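Side-chain contacts in fimbrial subunit CupB6 (Pseudomonas aeruginosa, PDB 5CYL), which probably serves as the adhesive tip subunit of a chaperone-usher pilus involved in surface attachment and biofilm formation: residues L43-K48 with L58-N63; N233-E238 with G284-N289. All coordinates share one frame; numbering follows the deposited sequence.

Contact 1: residues L43-K48 with L58-N63; sequences LFLNYK and LVIGGN
Tyr47 OH is hydrogen-bonded to Ser114 N, a backbone amide beyond the two segments, and this anchors the far end of a buried ring that receives Leu58 on one face. The Leu58 methyl CD2 lies 4.3 Å from the centroid of the Tyr47 ring, 16° off the ring normal and displaced toward the rim, a CH-pi contact. The nearest ring atom is Tyr47 CD1, at 4.1 Å from Leu58 CD2. The two side chains slide past each other in opposite directions, with the terminal methyl CD2 of Leu58 over the ring face.

The setting is a beta-sandwich: strand 35-50 belongs to one antiparallel sheet, strand 56-65 to the other, and the segment axes pass 10.9 Å apart at 140°. No hydrogen bond joins the segments; they touch through side chains. Leu45 meets Leu58 tip to tip, with CD2 of each residue 3.9 Å apart. The first torsion of Leu45 sets CG opposite the backbone N (chi1 -173°), and its CD2 also meets Ile60 CD1 tip to tip at 4.2 Å. One leucine methyl is thereby shared by two residues of the facing strand. Ala7 of strand 6-22 touches both Tyr47 and Leu58, while Arg111 of strand 106-112 packs against Leu58 and Ile60.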
ATOM      1  N   LEU A  43     -15.730  16.409 -17.571  1.00 55.74           N
ATOM      2  CA  LEU A  43     -16.776  15.750 -18.378  1.00 54.32           C
ATOM      3  C   LEU A  43     -17.431  16.734 -19.361  1.00 57.62           C
ATOM      4  O   LEU A  43     -17.618  17.899 -19.019  1.00 58.15           O
ATOM      5  CB  LEU A  43     -17.848  15.164 -17.469  1.00 50.08           C
ATOM      6  CG  LEU A  43     -17.417  14.025 -16.548  1.00 48.75           C
ATOM      7  CD1 LEU A  43     -18.638  13.454 -15.845  1.00 45.01           C
ATOM      8  CD2 LEU A  43     -16.623  12.959 -17.317  1.00 47.01           C
ATOM      9  N   PHE A  44     -17.751  16.291 -20.570  1.00 55.90           N
ATOM     10  CA  PHE A  44     -18.578  17.099 -21.472  1.00 52.94           C
ATOM     11  C   PHE A  44     -20.055  16.924 -21.136  1.00 52.13           C
ATOM     12  O   PHE A  44     -20.571  15.783 -21.058  1.00 53.14           O
ATOM     13  CB  PHE A  44     -18.341  16.689 -22.908  1.00 52.56           C
ATOM     14  CG  PHE A  44     -17.031  17.136 -23.460  1.00 55.14           C
ATOM     15  CD1 PHE A  44     -16.703  18.482 -23.504  1.00 56.22           C
ATOM     16  CD2 PHE A  44     -16.143  16.210 -24.011  1.00 57.28           C
ATOM     17  CE1 PHE A  44     -15.496  18.890 -24.065  1.00 58.22           C
ATOM     18  CE2 PHE A  44     -14.927  16.609 -24.564  1.00 58.45           C
ATOM     19  CZ  PHE A  44     -14.602  17.956 -24.582  1.00 58.28           C
ATOM     20  N   LEU A  45     -20.739  18.036 -20.943  1.00 48.57           N
ATOM     21  CA  LEU A  45     -22.184  17.989 -20.800  1.00 48.78           C
ATOM     22  C   LEU A  45     -22.890  18.443 -22.104  1.00 50.04           C
ATOM     23  O   LEU A  45     -22.750  19.568 -22.534  1.00 52.17           O
ATOM     24  CB  LEU A  45     -22.625  18.785 -19.586  1.00 46.73           C
ATOM     25  CG  LEU A  45     -24.104  18.718 -19.185  1.00 48.90           C
ATOM     26  CD1 LEU A  45     -24.722  17.323 -19.276  1.00 50.33           C
ATOM     27  CD2 LEU A  45     -24.265  19.286 -17.773  1.00 46.39           C
ATOM     28  N   ASN A  46     -23.637  17.538 -22.725  1.00 51.93           N
ATOM     29  CA  ASN A  46     -24.318  17.821 -23.985  1.00 53.24           C
ATOM     30  C   ASN A  46     -25.827  17.774 -23.863  1.00 58.50           C
ATOM     31  O   ASN A  46     -26.412  16.911 -23.193  1.00 61.15           O
ATOM     32  CB  ASN A  46     -23.802  16.880 -25.059  1.00 52.97           C
ATOM     33  CG  ASN A  46     -22.303  16.978 -25.213  1.00 55.37           C
ATOM     34  OD1 ASN A  46     -21.754  18.050 -25.099  1.00 58.12           O
ATOM     35  ND2 ASN A  46     -21.633  15.846 -25.430  1.00 56.03           N
ATOM     36  N   TYR A  47     -26.441  18.755 -24.502  1.00 61.62           N
ATOM     37  CA  TYR A  47     -27.889  18.906 -24.465  1.00 63.11           C
ATOM     38  C   TYR A  47     -28.265  19.614 -25.728  1.00 62.02           C
ATOM     39  O   TYR A  47     -27.430  20.256 -26.350  1.00 63.47           O
ATOM     40  CB  TYR A  47     -28.299  19.743 -23.264  1.00 61.84           C
ATOM     41  CG  TYR A  47     -27.689  21.132 -23.292  1.00 61.72           C
ATOM     42  CD1 TYR A  47     -26.331  21.309 -23.113  1.00 63.18           C
ATOM     43  CD2 TYR A  47     -28.468  22.261 -23.479  1.00 61.71           C
ATOM     44  CE1 TYR A  47     -25.752  22.573 -23.125  1.00 64.25           C
ATOM     45  CE2 TYR A  47     -27.904  23.527 -23.497  1.00 61.75           C
ATOM     46  CZ  TYR A  47     -26.546  23.675 -23.320  1.00 63.03           C
ATOM     47  OH  TYR A  47     -25.972  24.914 -23.319  1.00 65.48           O
ATOM     48  N   LYS A  48     -29.519  19.489 -26.116  1.00 62.88           N
ATOM     49  CA  LYS A  48     -29.977  20.192 -27.325  1.00 67.70           C
ATOM     50  C   LYS A  48     -30.731  21.407 -26.891  1.00 61.54           C
ATOM     51  O   LYS A  48     -31.605  21.252 -26.014  1.00 56.54           O
ATOM     52  CB  LYS A  48     -30.881  19.335 -28.182  1.00 74.91           C
ATOM     53  N   LEU A  58     -28.733  25.414 -16.396  1.00 61.89           N
ATOM     54  CA  LEU A  58     -28.386  24.008 -16.226  1.00 59.01           C
ATOM     55  C   LEU A  58     -27.734  23.857 -14.858  1.00 60.64           C
ATOM     56  O   LEU A  58     -26.638  24.358 -14.640  1.00 60.63           O
ATOM     57  CB  LEU A  58     -27.440  23.576 -17.340  1.00 53.03           C
ATOM     58  CG  LEU A  58     -27.525  22.086 -17.703  1.00 49.44           C
ATOM     59  CD1 LEU A  58     -28.943  21.574 -17.683  1.00 46.95           C
ATOM     60  CD2 LEU A  58     -26.934  21.781 -19.071  1.00 48.36           C
ATOM     61  N   VAL A  59     -28.437  23.223 -13.934  1.00 59.32           N
ATOM     62  CA  VAL A  59     -27.929  23.027 -12.582  1.00 57.17           C
ATOM     63  C   VAL A  59     -27.277  21.659 -12.474  1.00 54.03           C
ATOM     64  O   VAL A  59     -27.907  20.636 -12.754  1.00 51.50           O
ATOM     65  CB  VAL A  59     -29.039  23.135 -11.538  1.00 57.32           C
ATOM     66  CG1 VAL A  59     -28.439  23.016 -10.154  1.00 57.65           C
ATOM     67  CG2 VAL A  59     -29.761  24.458 -11.705  1.00 55.49           C
ATOM     68  N   ILE A  60     -26.012  21.636 -12.084  1.00 51.82           N
ATOM     69  CA  ILE A  60     -25.299  20.375 -11.920  1.00 49.95           C
ATOM     70  C   ILE A  60     -25.301  19.984 -10.441  1.00 53.90           C
ATOM     71  O   ILE A  60     -24.804  20.719  -9.583  1.00 58.06           O
ATOM     72  CB  ILE A  60     -23.897  20.452 -12.487  1.00 48.44           C
ATOM     73  CG1 ILE A  60     -23.964  20.953 -13.930  1.00 45.35           C
ATOM     74  CG2 ILE A  60     -23.228  19.092 -12.453  1.00 51.24           C
ATOM     75  CD1 ILE A  60     -22.619  21.337 -14.514  1.00 49.85           C
ATOM     76  N   GLY A  61     -25.899  18.833 -10.158  1.00 51.13           N
ATOM     77  CA  GLY A  61     -26.004  18.300  -8.802  1.00 51.58           C
ATOM     78  C   GLY A  61     -25.254  16.985  -8.633  1.00 50.54           C
ATOM     79  O   GLY A  61     -24.993  16.283  -9.603  1.00 50.40           O
ATOM     80  N   GLY A  62     -24.922  16.649  -7.394  1.00 49.18           N
ATOM     81  CA  GLY A  62     -24.329  15.346  -7.078  1.00 47.24           C
ATOM     82  C   GLY A  62     -24.779  14.828  -5.742  1.00 46.48           C
ATOM     83  O   GLY A  62     -25.139  15.581  -4.861  1.00 45.06           O
ATOM     84  N   ASN A  63     -24.799  13.520  -5.596  1.00 48.33           N
ATOM     85  CA  ASN A  63     -24.880  12.925  -4.263  1.00 49.63           C
ATOM     86  C   ASN A  63     -24.455  11.470  -4.328  1.00 51.67           C
ATOM     87  O   ASN A  63     -24.479  10.853  -5.389  1.00 56.01           O
ATOM     88  CB  ASN A  63     -26.285  13.028  -3.708  1.00 51.12           C
ATOM     89  CG  ASN A  63     -27.235  12.084  -4.382  1.00 51.82           C
ATOM     90  OD1 ASN A  63     -27.114  11.773  -5.558  1.00 54.56           O
ATOM     91  ND2 ASN A  63     -28.204  11.616  -3.633  1.00 50.72           N
TER

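Contact 2: residues N233-E238 with G284-N289; sequences NDTSTE and GIVVKN
Thr235 and Val286 meet through one methyl each, Thr235 CG2 standing 4.2 Å from Val286 CG2, and the two side chains cross at about a right angle. The rotamers decide which branches face each other. In Thr235 the hydroxyl OG1 sits between the backbone N and the carbonyl carbon (chi1 55°), which swings CG2 opposite the carbonyl carbon and leaves the methyl, not the oxygen, to meet the valine. Val286 answers with CG2, the branch lodged between its own N and carbonyl carbon, while CG1 takes the place anti to that carbon.

The second pair joins a carboxylate oxygen to a methylene: Glu238 and Lys288 cross obliquely. Lys288 is stretched out, every torsion near 180°, and it offers the flank of its chain. The CB of Glu238 does not point at the strand; the chain, extended beyond CG, carries the carboxylate across, placing OE2 4.0 Å from Lys288 CD.

Both pairs bridge strand 311-322, which hydrogen-bonds through its backbone to the loop 233-238 on one side and to strand 283-289 on the other. Thr235 also touches Ile321 of that strand, and Lys288 touches Ser317. Both segments fall in the fimbrial-protein family region, and the strand-rich arrangement is consistent with a pilin-type domain.

The charged atoms stop short of a salt bridge: Glu238 OE2 and Lys288 NZ are 4.8 Å apart. Each has a weak hydrogen bond elsewhere, OE2 with Ser317 OG and NZ with Gln293 OE1. Attraction between the opposite charges may still favour this pairing, but at that separation it would act as a diffuse electrostatic bias, leaving the methyl contact and the lysine's aliphatic flank as the direct touch.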
ATOM      1  N   ASN A 233      27.954 -26.284  26.167  1.00 42.97           N
ATOM      2  CA  ASN A 233      27.164 -25.057  26.112  1.00 41.13           C
ATOM      3  C   ASN A 233      27.995 -23.804  26.207  1.00 42.37           C
ATOM      4  O   ASN A 233      27.467 -22.718  26.326  1.00 46.30           O
ATOM      5  CB  ASN A 233      26.121 -25.024  27.218  1.00 42.25           C
ATOM      6  CG  ASN A 233      24.925 -25.879  26.931  1.00 42.65           C
ATOM      7  OD1 ASN A 233      24.716 -26.339  25.828  1.00 41.83           O
ATOM      8  ND2 ASN A 233      24.132 -26.097  27.944  1.00 41.22           N
ATOM      9  N   ASP A 234      29.302 -23.970  26.170  1.00 41.65           N
ATOM     10  CA  ASP A 234      30.234 -22.868  26.272  1.00 39.29           C
ATOM     11  C   ASP A 234      30.477 -22.338  24.891  1.00 38.27           C
ATOM     12  O   ASP A 234      30.371 -23.056  23.929  1.00 39.05           O
ATOM     13  CB  ASP A 234      31.541 -23.348  26.892  1.00 45.18           C
ATOM     14  CG  ASP A 234      31.501 -23.352  28.386  1.00 51.23           C
ATOM     15  OD1 ASP A 234      30.413 -23.170  28.950  1.00 63.48           O
ATOM     16  OD2 ASP A 234      32.552 -23.539  29.005  1.00 51.15           O
ATOM     17  N   THR A 235      30.786 -21.065  24.783  1.00 33.82           N
ATOM     18  CA  THR A 235      30.864 -20.482  23.464  1.00 30.09           C
ATOM     19  C   THR A 235      32.069 -19.602  23.275  1.00 30.40           C
ATOM     20  O   THR A 235      32.619 -19.098  24.246  1.00 28.65           O
ATOM     21  CB  THR A 235      29.637 -19.635  23.159  1.00 30.41           C
ATOM     22  OG1 THR A 235      29.480 -18.648  24.183  1.00 28.17           O
ATOM     23  CG2 THR A 235      28.344 -20.475  23.040  1.00 30.58           C
ATOM     24  N   SER A 236      32.451 -19.401  22.013  1.00 30.39           N
ATOM     25  CA  SER A 236      33.616 -18.600  21.669  1.00 30.29           C
ATOM     26  C   SER A 236      33.261 -17.117  21.768  1.00 32.74           C
ATOM     27  O   SER A 236      32.142 -16.800  22.105  1.00 33.33           O
ATOM     28  CB  SER A 236      34.141 -18.982  20.291  1.00 31.48           C
ATOM     29  OG  SER A 236      33.313 -18.551  19.228  1.00 31.50           O
ATOM     30  N   THR A 237      34.209 -16.208  21.550  1.00 35.13           N
ATOM     31  CA  THR A 237      33.877 -14.784  21.534  1.00 35.49           C
ATOM     32  C   THR A 237      33.021 -14.450  20.299  1.00 39.33           C
ATOM     33  O   THR A 237      33.304 -14.989  19.206  1.00 37.54           O
ATOM     34  CB  THR A 237      35.148 -13.962  21.571  1.00 34.89           C
ATOM     35  OG1 THR A 237      35.894 -14.320  22.741  1.00 36.78           O
ATOM     36  CG2 THR A 237      34.812 -12.499  21.624  1.00 34.08           C
ATOM     37  N   GLU A 238      31.953 -13.651  20.515  1.00 42.40           N
ATOM     38  CA  GLU A 238      30.928 -13.286  19.496  1.00 43.00           C
ATOM     39  C   GLU A 238      31.483 -12.458  18.393  1.00 42.66           C
ATOM     40  O   GLU A 238      32.264 -11.574  18.670  1.00 49.80           O
ATOM     41  CB  GLU A 238      29.839 -12.425  20.088  1.00 46.43           C
ATOM     42  CG  GLU A 238      28.714 -13.252  20.616  1.00 59.07           C
ATOM     43  CD  GLU A 238      27.616 -12.457  21.285  1.00 70.92           C
ATOM     44  OE1 GLU A 238      27.794 -11.256  21.598  1.00 82.99           O
ATOM     45  OE2 GLU A 238      26.541 -13.053  21.481  1.00 77.57           O
ATOM     46  N   GLY A 284      29.178 -26.537  17.294  1.00 33.19           N
ATOM     47  CA  GLY A 284      28.261 -25.949  16.363  1.00 32.76           C
ATOM     48  C   GLY A 284      28.415 -24.465  16.381  1.00 33.23           C
ATOM     49  O   GLY A 284      29.250 -23.927  17.132  1.00 35.65           O
ATOM     50  N   ILE A 285      27.584 -23.792  15.597  1.00 31.89           N
ATOM     51  CA  ILE A 285      27.557 -22.329  15.592  1.00 31.60           C
ATOM     52  C   ILE A 285      26.196 -21.799  16.106  1.00 31.12           C
ATOM     53  O   ILE A 285      25.142 -22.316  15.729  1.00 28.96           O
ATOM     54  CB  ILE A 285      27.841 -21.828  14.187  1.00 31.50           C
ATOM     55  CG1 ILE A 285      29.278 -22.116  13.832  1.00 31.35           C
ATOM     56  CG2 ILE A 285      27.635 -20.343  14.104  1.00 33.64           C
ATOM     57  CD1 ILE A 285      29.541 -22.021  12.367  1.00 32.09           C
ATOM     58  N   VAL A 286      26.214 -20.803  16.984  1.00 28.48           N
ATOM     59  CA  VAL A 286      24.964 -20.138  17.378  1.00 29.60           C
ATOM     60  C   VAL A 286      24.915 -18.682  16.909  1.00 30.37           C
ATOM     61  O   VAL A 286      25.889 -17.965  17.056  1.00 37.09           O
ATOM     62  CB  VAL A 286      24.699 -20.209  18.893  1.00 28.46           C
ATOM     63  CG1 VAL A 286      24.229 -21.597  19.269  1.00 29.02           C
ATOM     64  CG2 VAL A 286      25.922 -19.834  19.677  1.00 28.57           C
ATOM     65  N   VAL A 287      23.772 -18.225  16.393  1.00 27.07           N
ATOM     66  CA  VAL A 287      23.625 -16.837  15.973  1.00 25.23           C
ATOM     67  C   VAL A 287      22.528 -16.144  16.753  1.00 26.80           C
ATOM     68  O   VAL A 287      21.364 -16.603  16.799  1.00 28.77           O
ATOM     69  CB  VAL A 287      23.296 -16.724  14.494  1.00 24.71           C
ATOM     70  CG1 VAL A 287      23.457 -15.287  14.017  1.00 26.31           C
ATOM     71  CG2 VAL A 287      24.193 -17.640  13.714  1.00 25.19           C
ATOM     72  N   LYS A 288      22.882 -15.006  17.338  1.00 25.89           N
ATOM     73  CA  LYS A 288      21.952 -14.293  18.175  1.00 26.67           C
ATOM     74  C   LYS A 288      21.326 -13.053  17.494  1.00 29.19           C
ATOM     75  O   LYS A 288      22.039 -12.188  16.999  1.00 32.23           O
ATOM     76  CB  LYS A 288      22.654 -13.916  19.445  1.00 25.61           C
ATOM     77  CG  LYS A 288      21.744 -13.168  20.358  1.00 26.82           C
ATOM     78  CD  LYS A 288      22.608 -12.402  21.311  1.00 28.32           C
ATOM     79  CE  LYS A 288      21.764 -11.911  22.434  1.00 30.75           C
ATOM     80  NZ  LYS A 288      22.579 -11.217  23.464  1.00 33.09           N
ATOM     81  N   ASN A 289      19.988 -12.986  17.497  1.00 29.76           N
ATOM     82  CA  ASN A 289      19.208 -11.891  16.918  1.00 27.72           C
ATOM     83  C   ASN A 289      19.290 -10.700  17.875  1.00 29.33           C
ATOM     84  O   ASN A 289      18.890 -10.784  19.027  1.00 28.92           O
ATOM     85  CB  ASN A 289      17.765 -12.353  16.655  1.00 27.27           C
ATOM     86  CG  ASN A 289      16.821 -11.242  16.176  1.00 28.81           C
ATOM     87  OD1 ASN A 289      16.933 -10.063  16.546  1.00 32.89           O
ATOM     88  ND2 ASN A 289      15.854 -11.629  15.378  1.00 28.42           N
TER

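Overall arrangement
The two contacts come in series along the chain, contact 1 closing before contact 2 opens. The contacts lie on opposite sides of the chain's centre, their centres 74 Å and their nearest atoms about 50 Å apart, and no strand or sheet is common to both. Contact 1 joins the two facing antiparallel sheets of the N-terminal part, whereas contact 2 lays the loop before strand 239-245 against strand 283-289 of the mixed sheet in the C-terminal, fimbrial-family part. Such a division fits the two-domain plan of chaperone-usher tip adhesins, in which the N-terminal domain probably carries adhesion and the pilin-like domain joins the fibre, each built on its own beta framework.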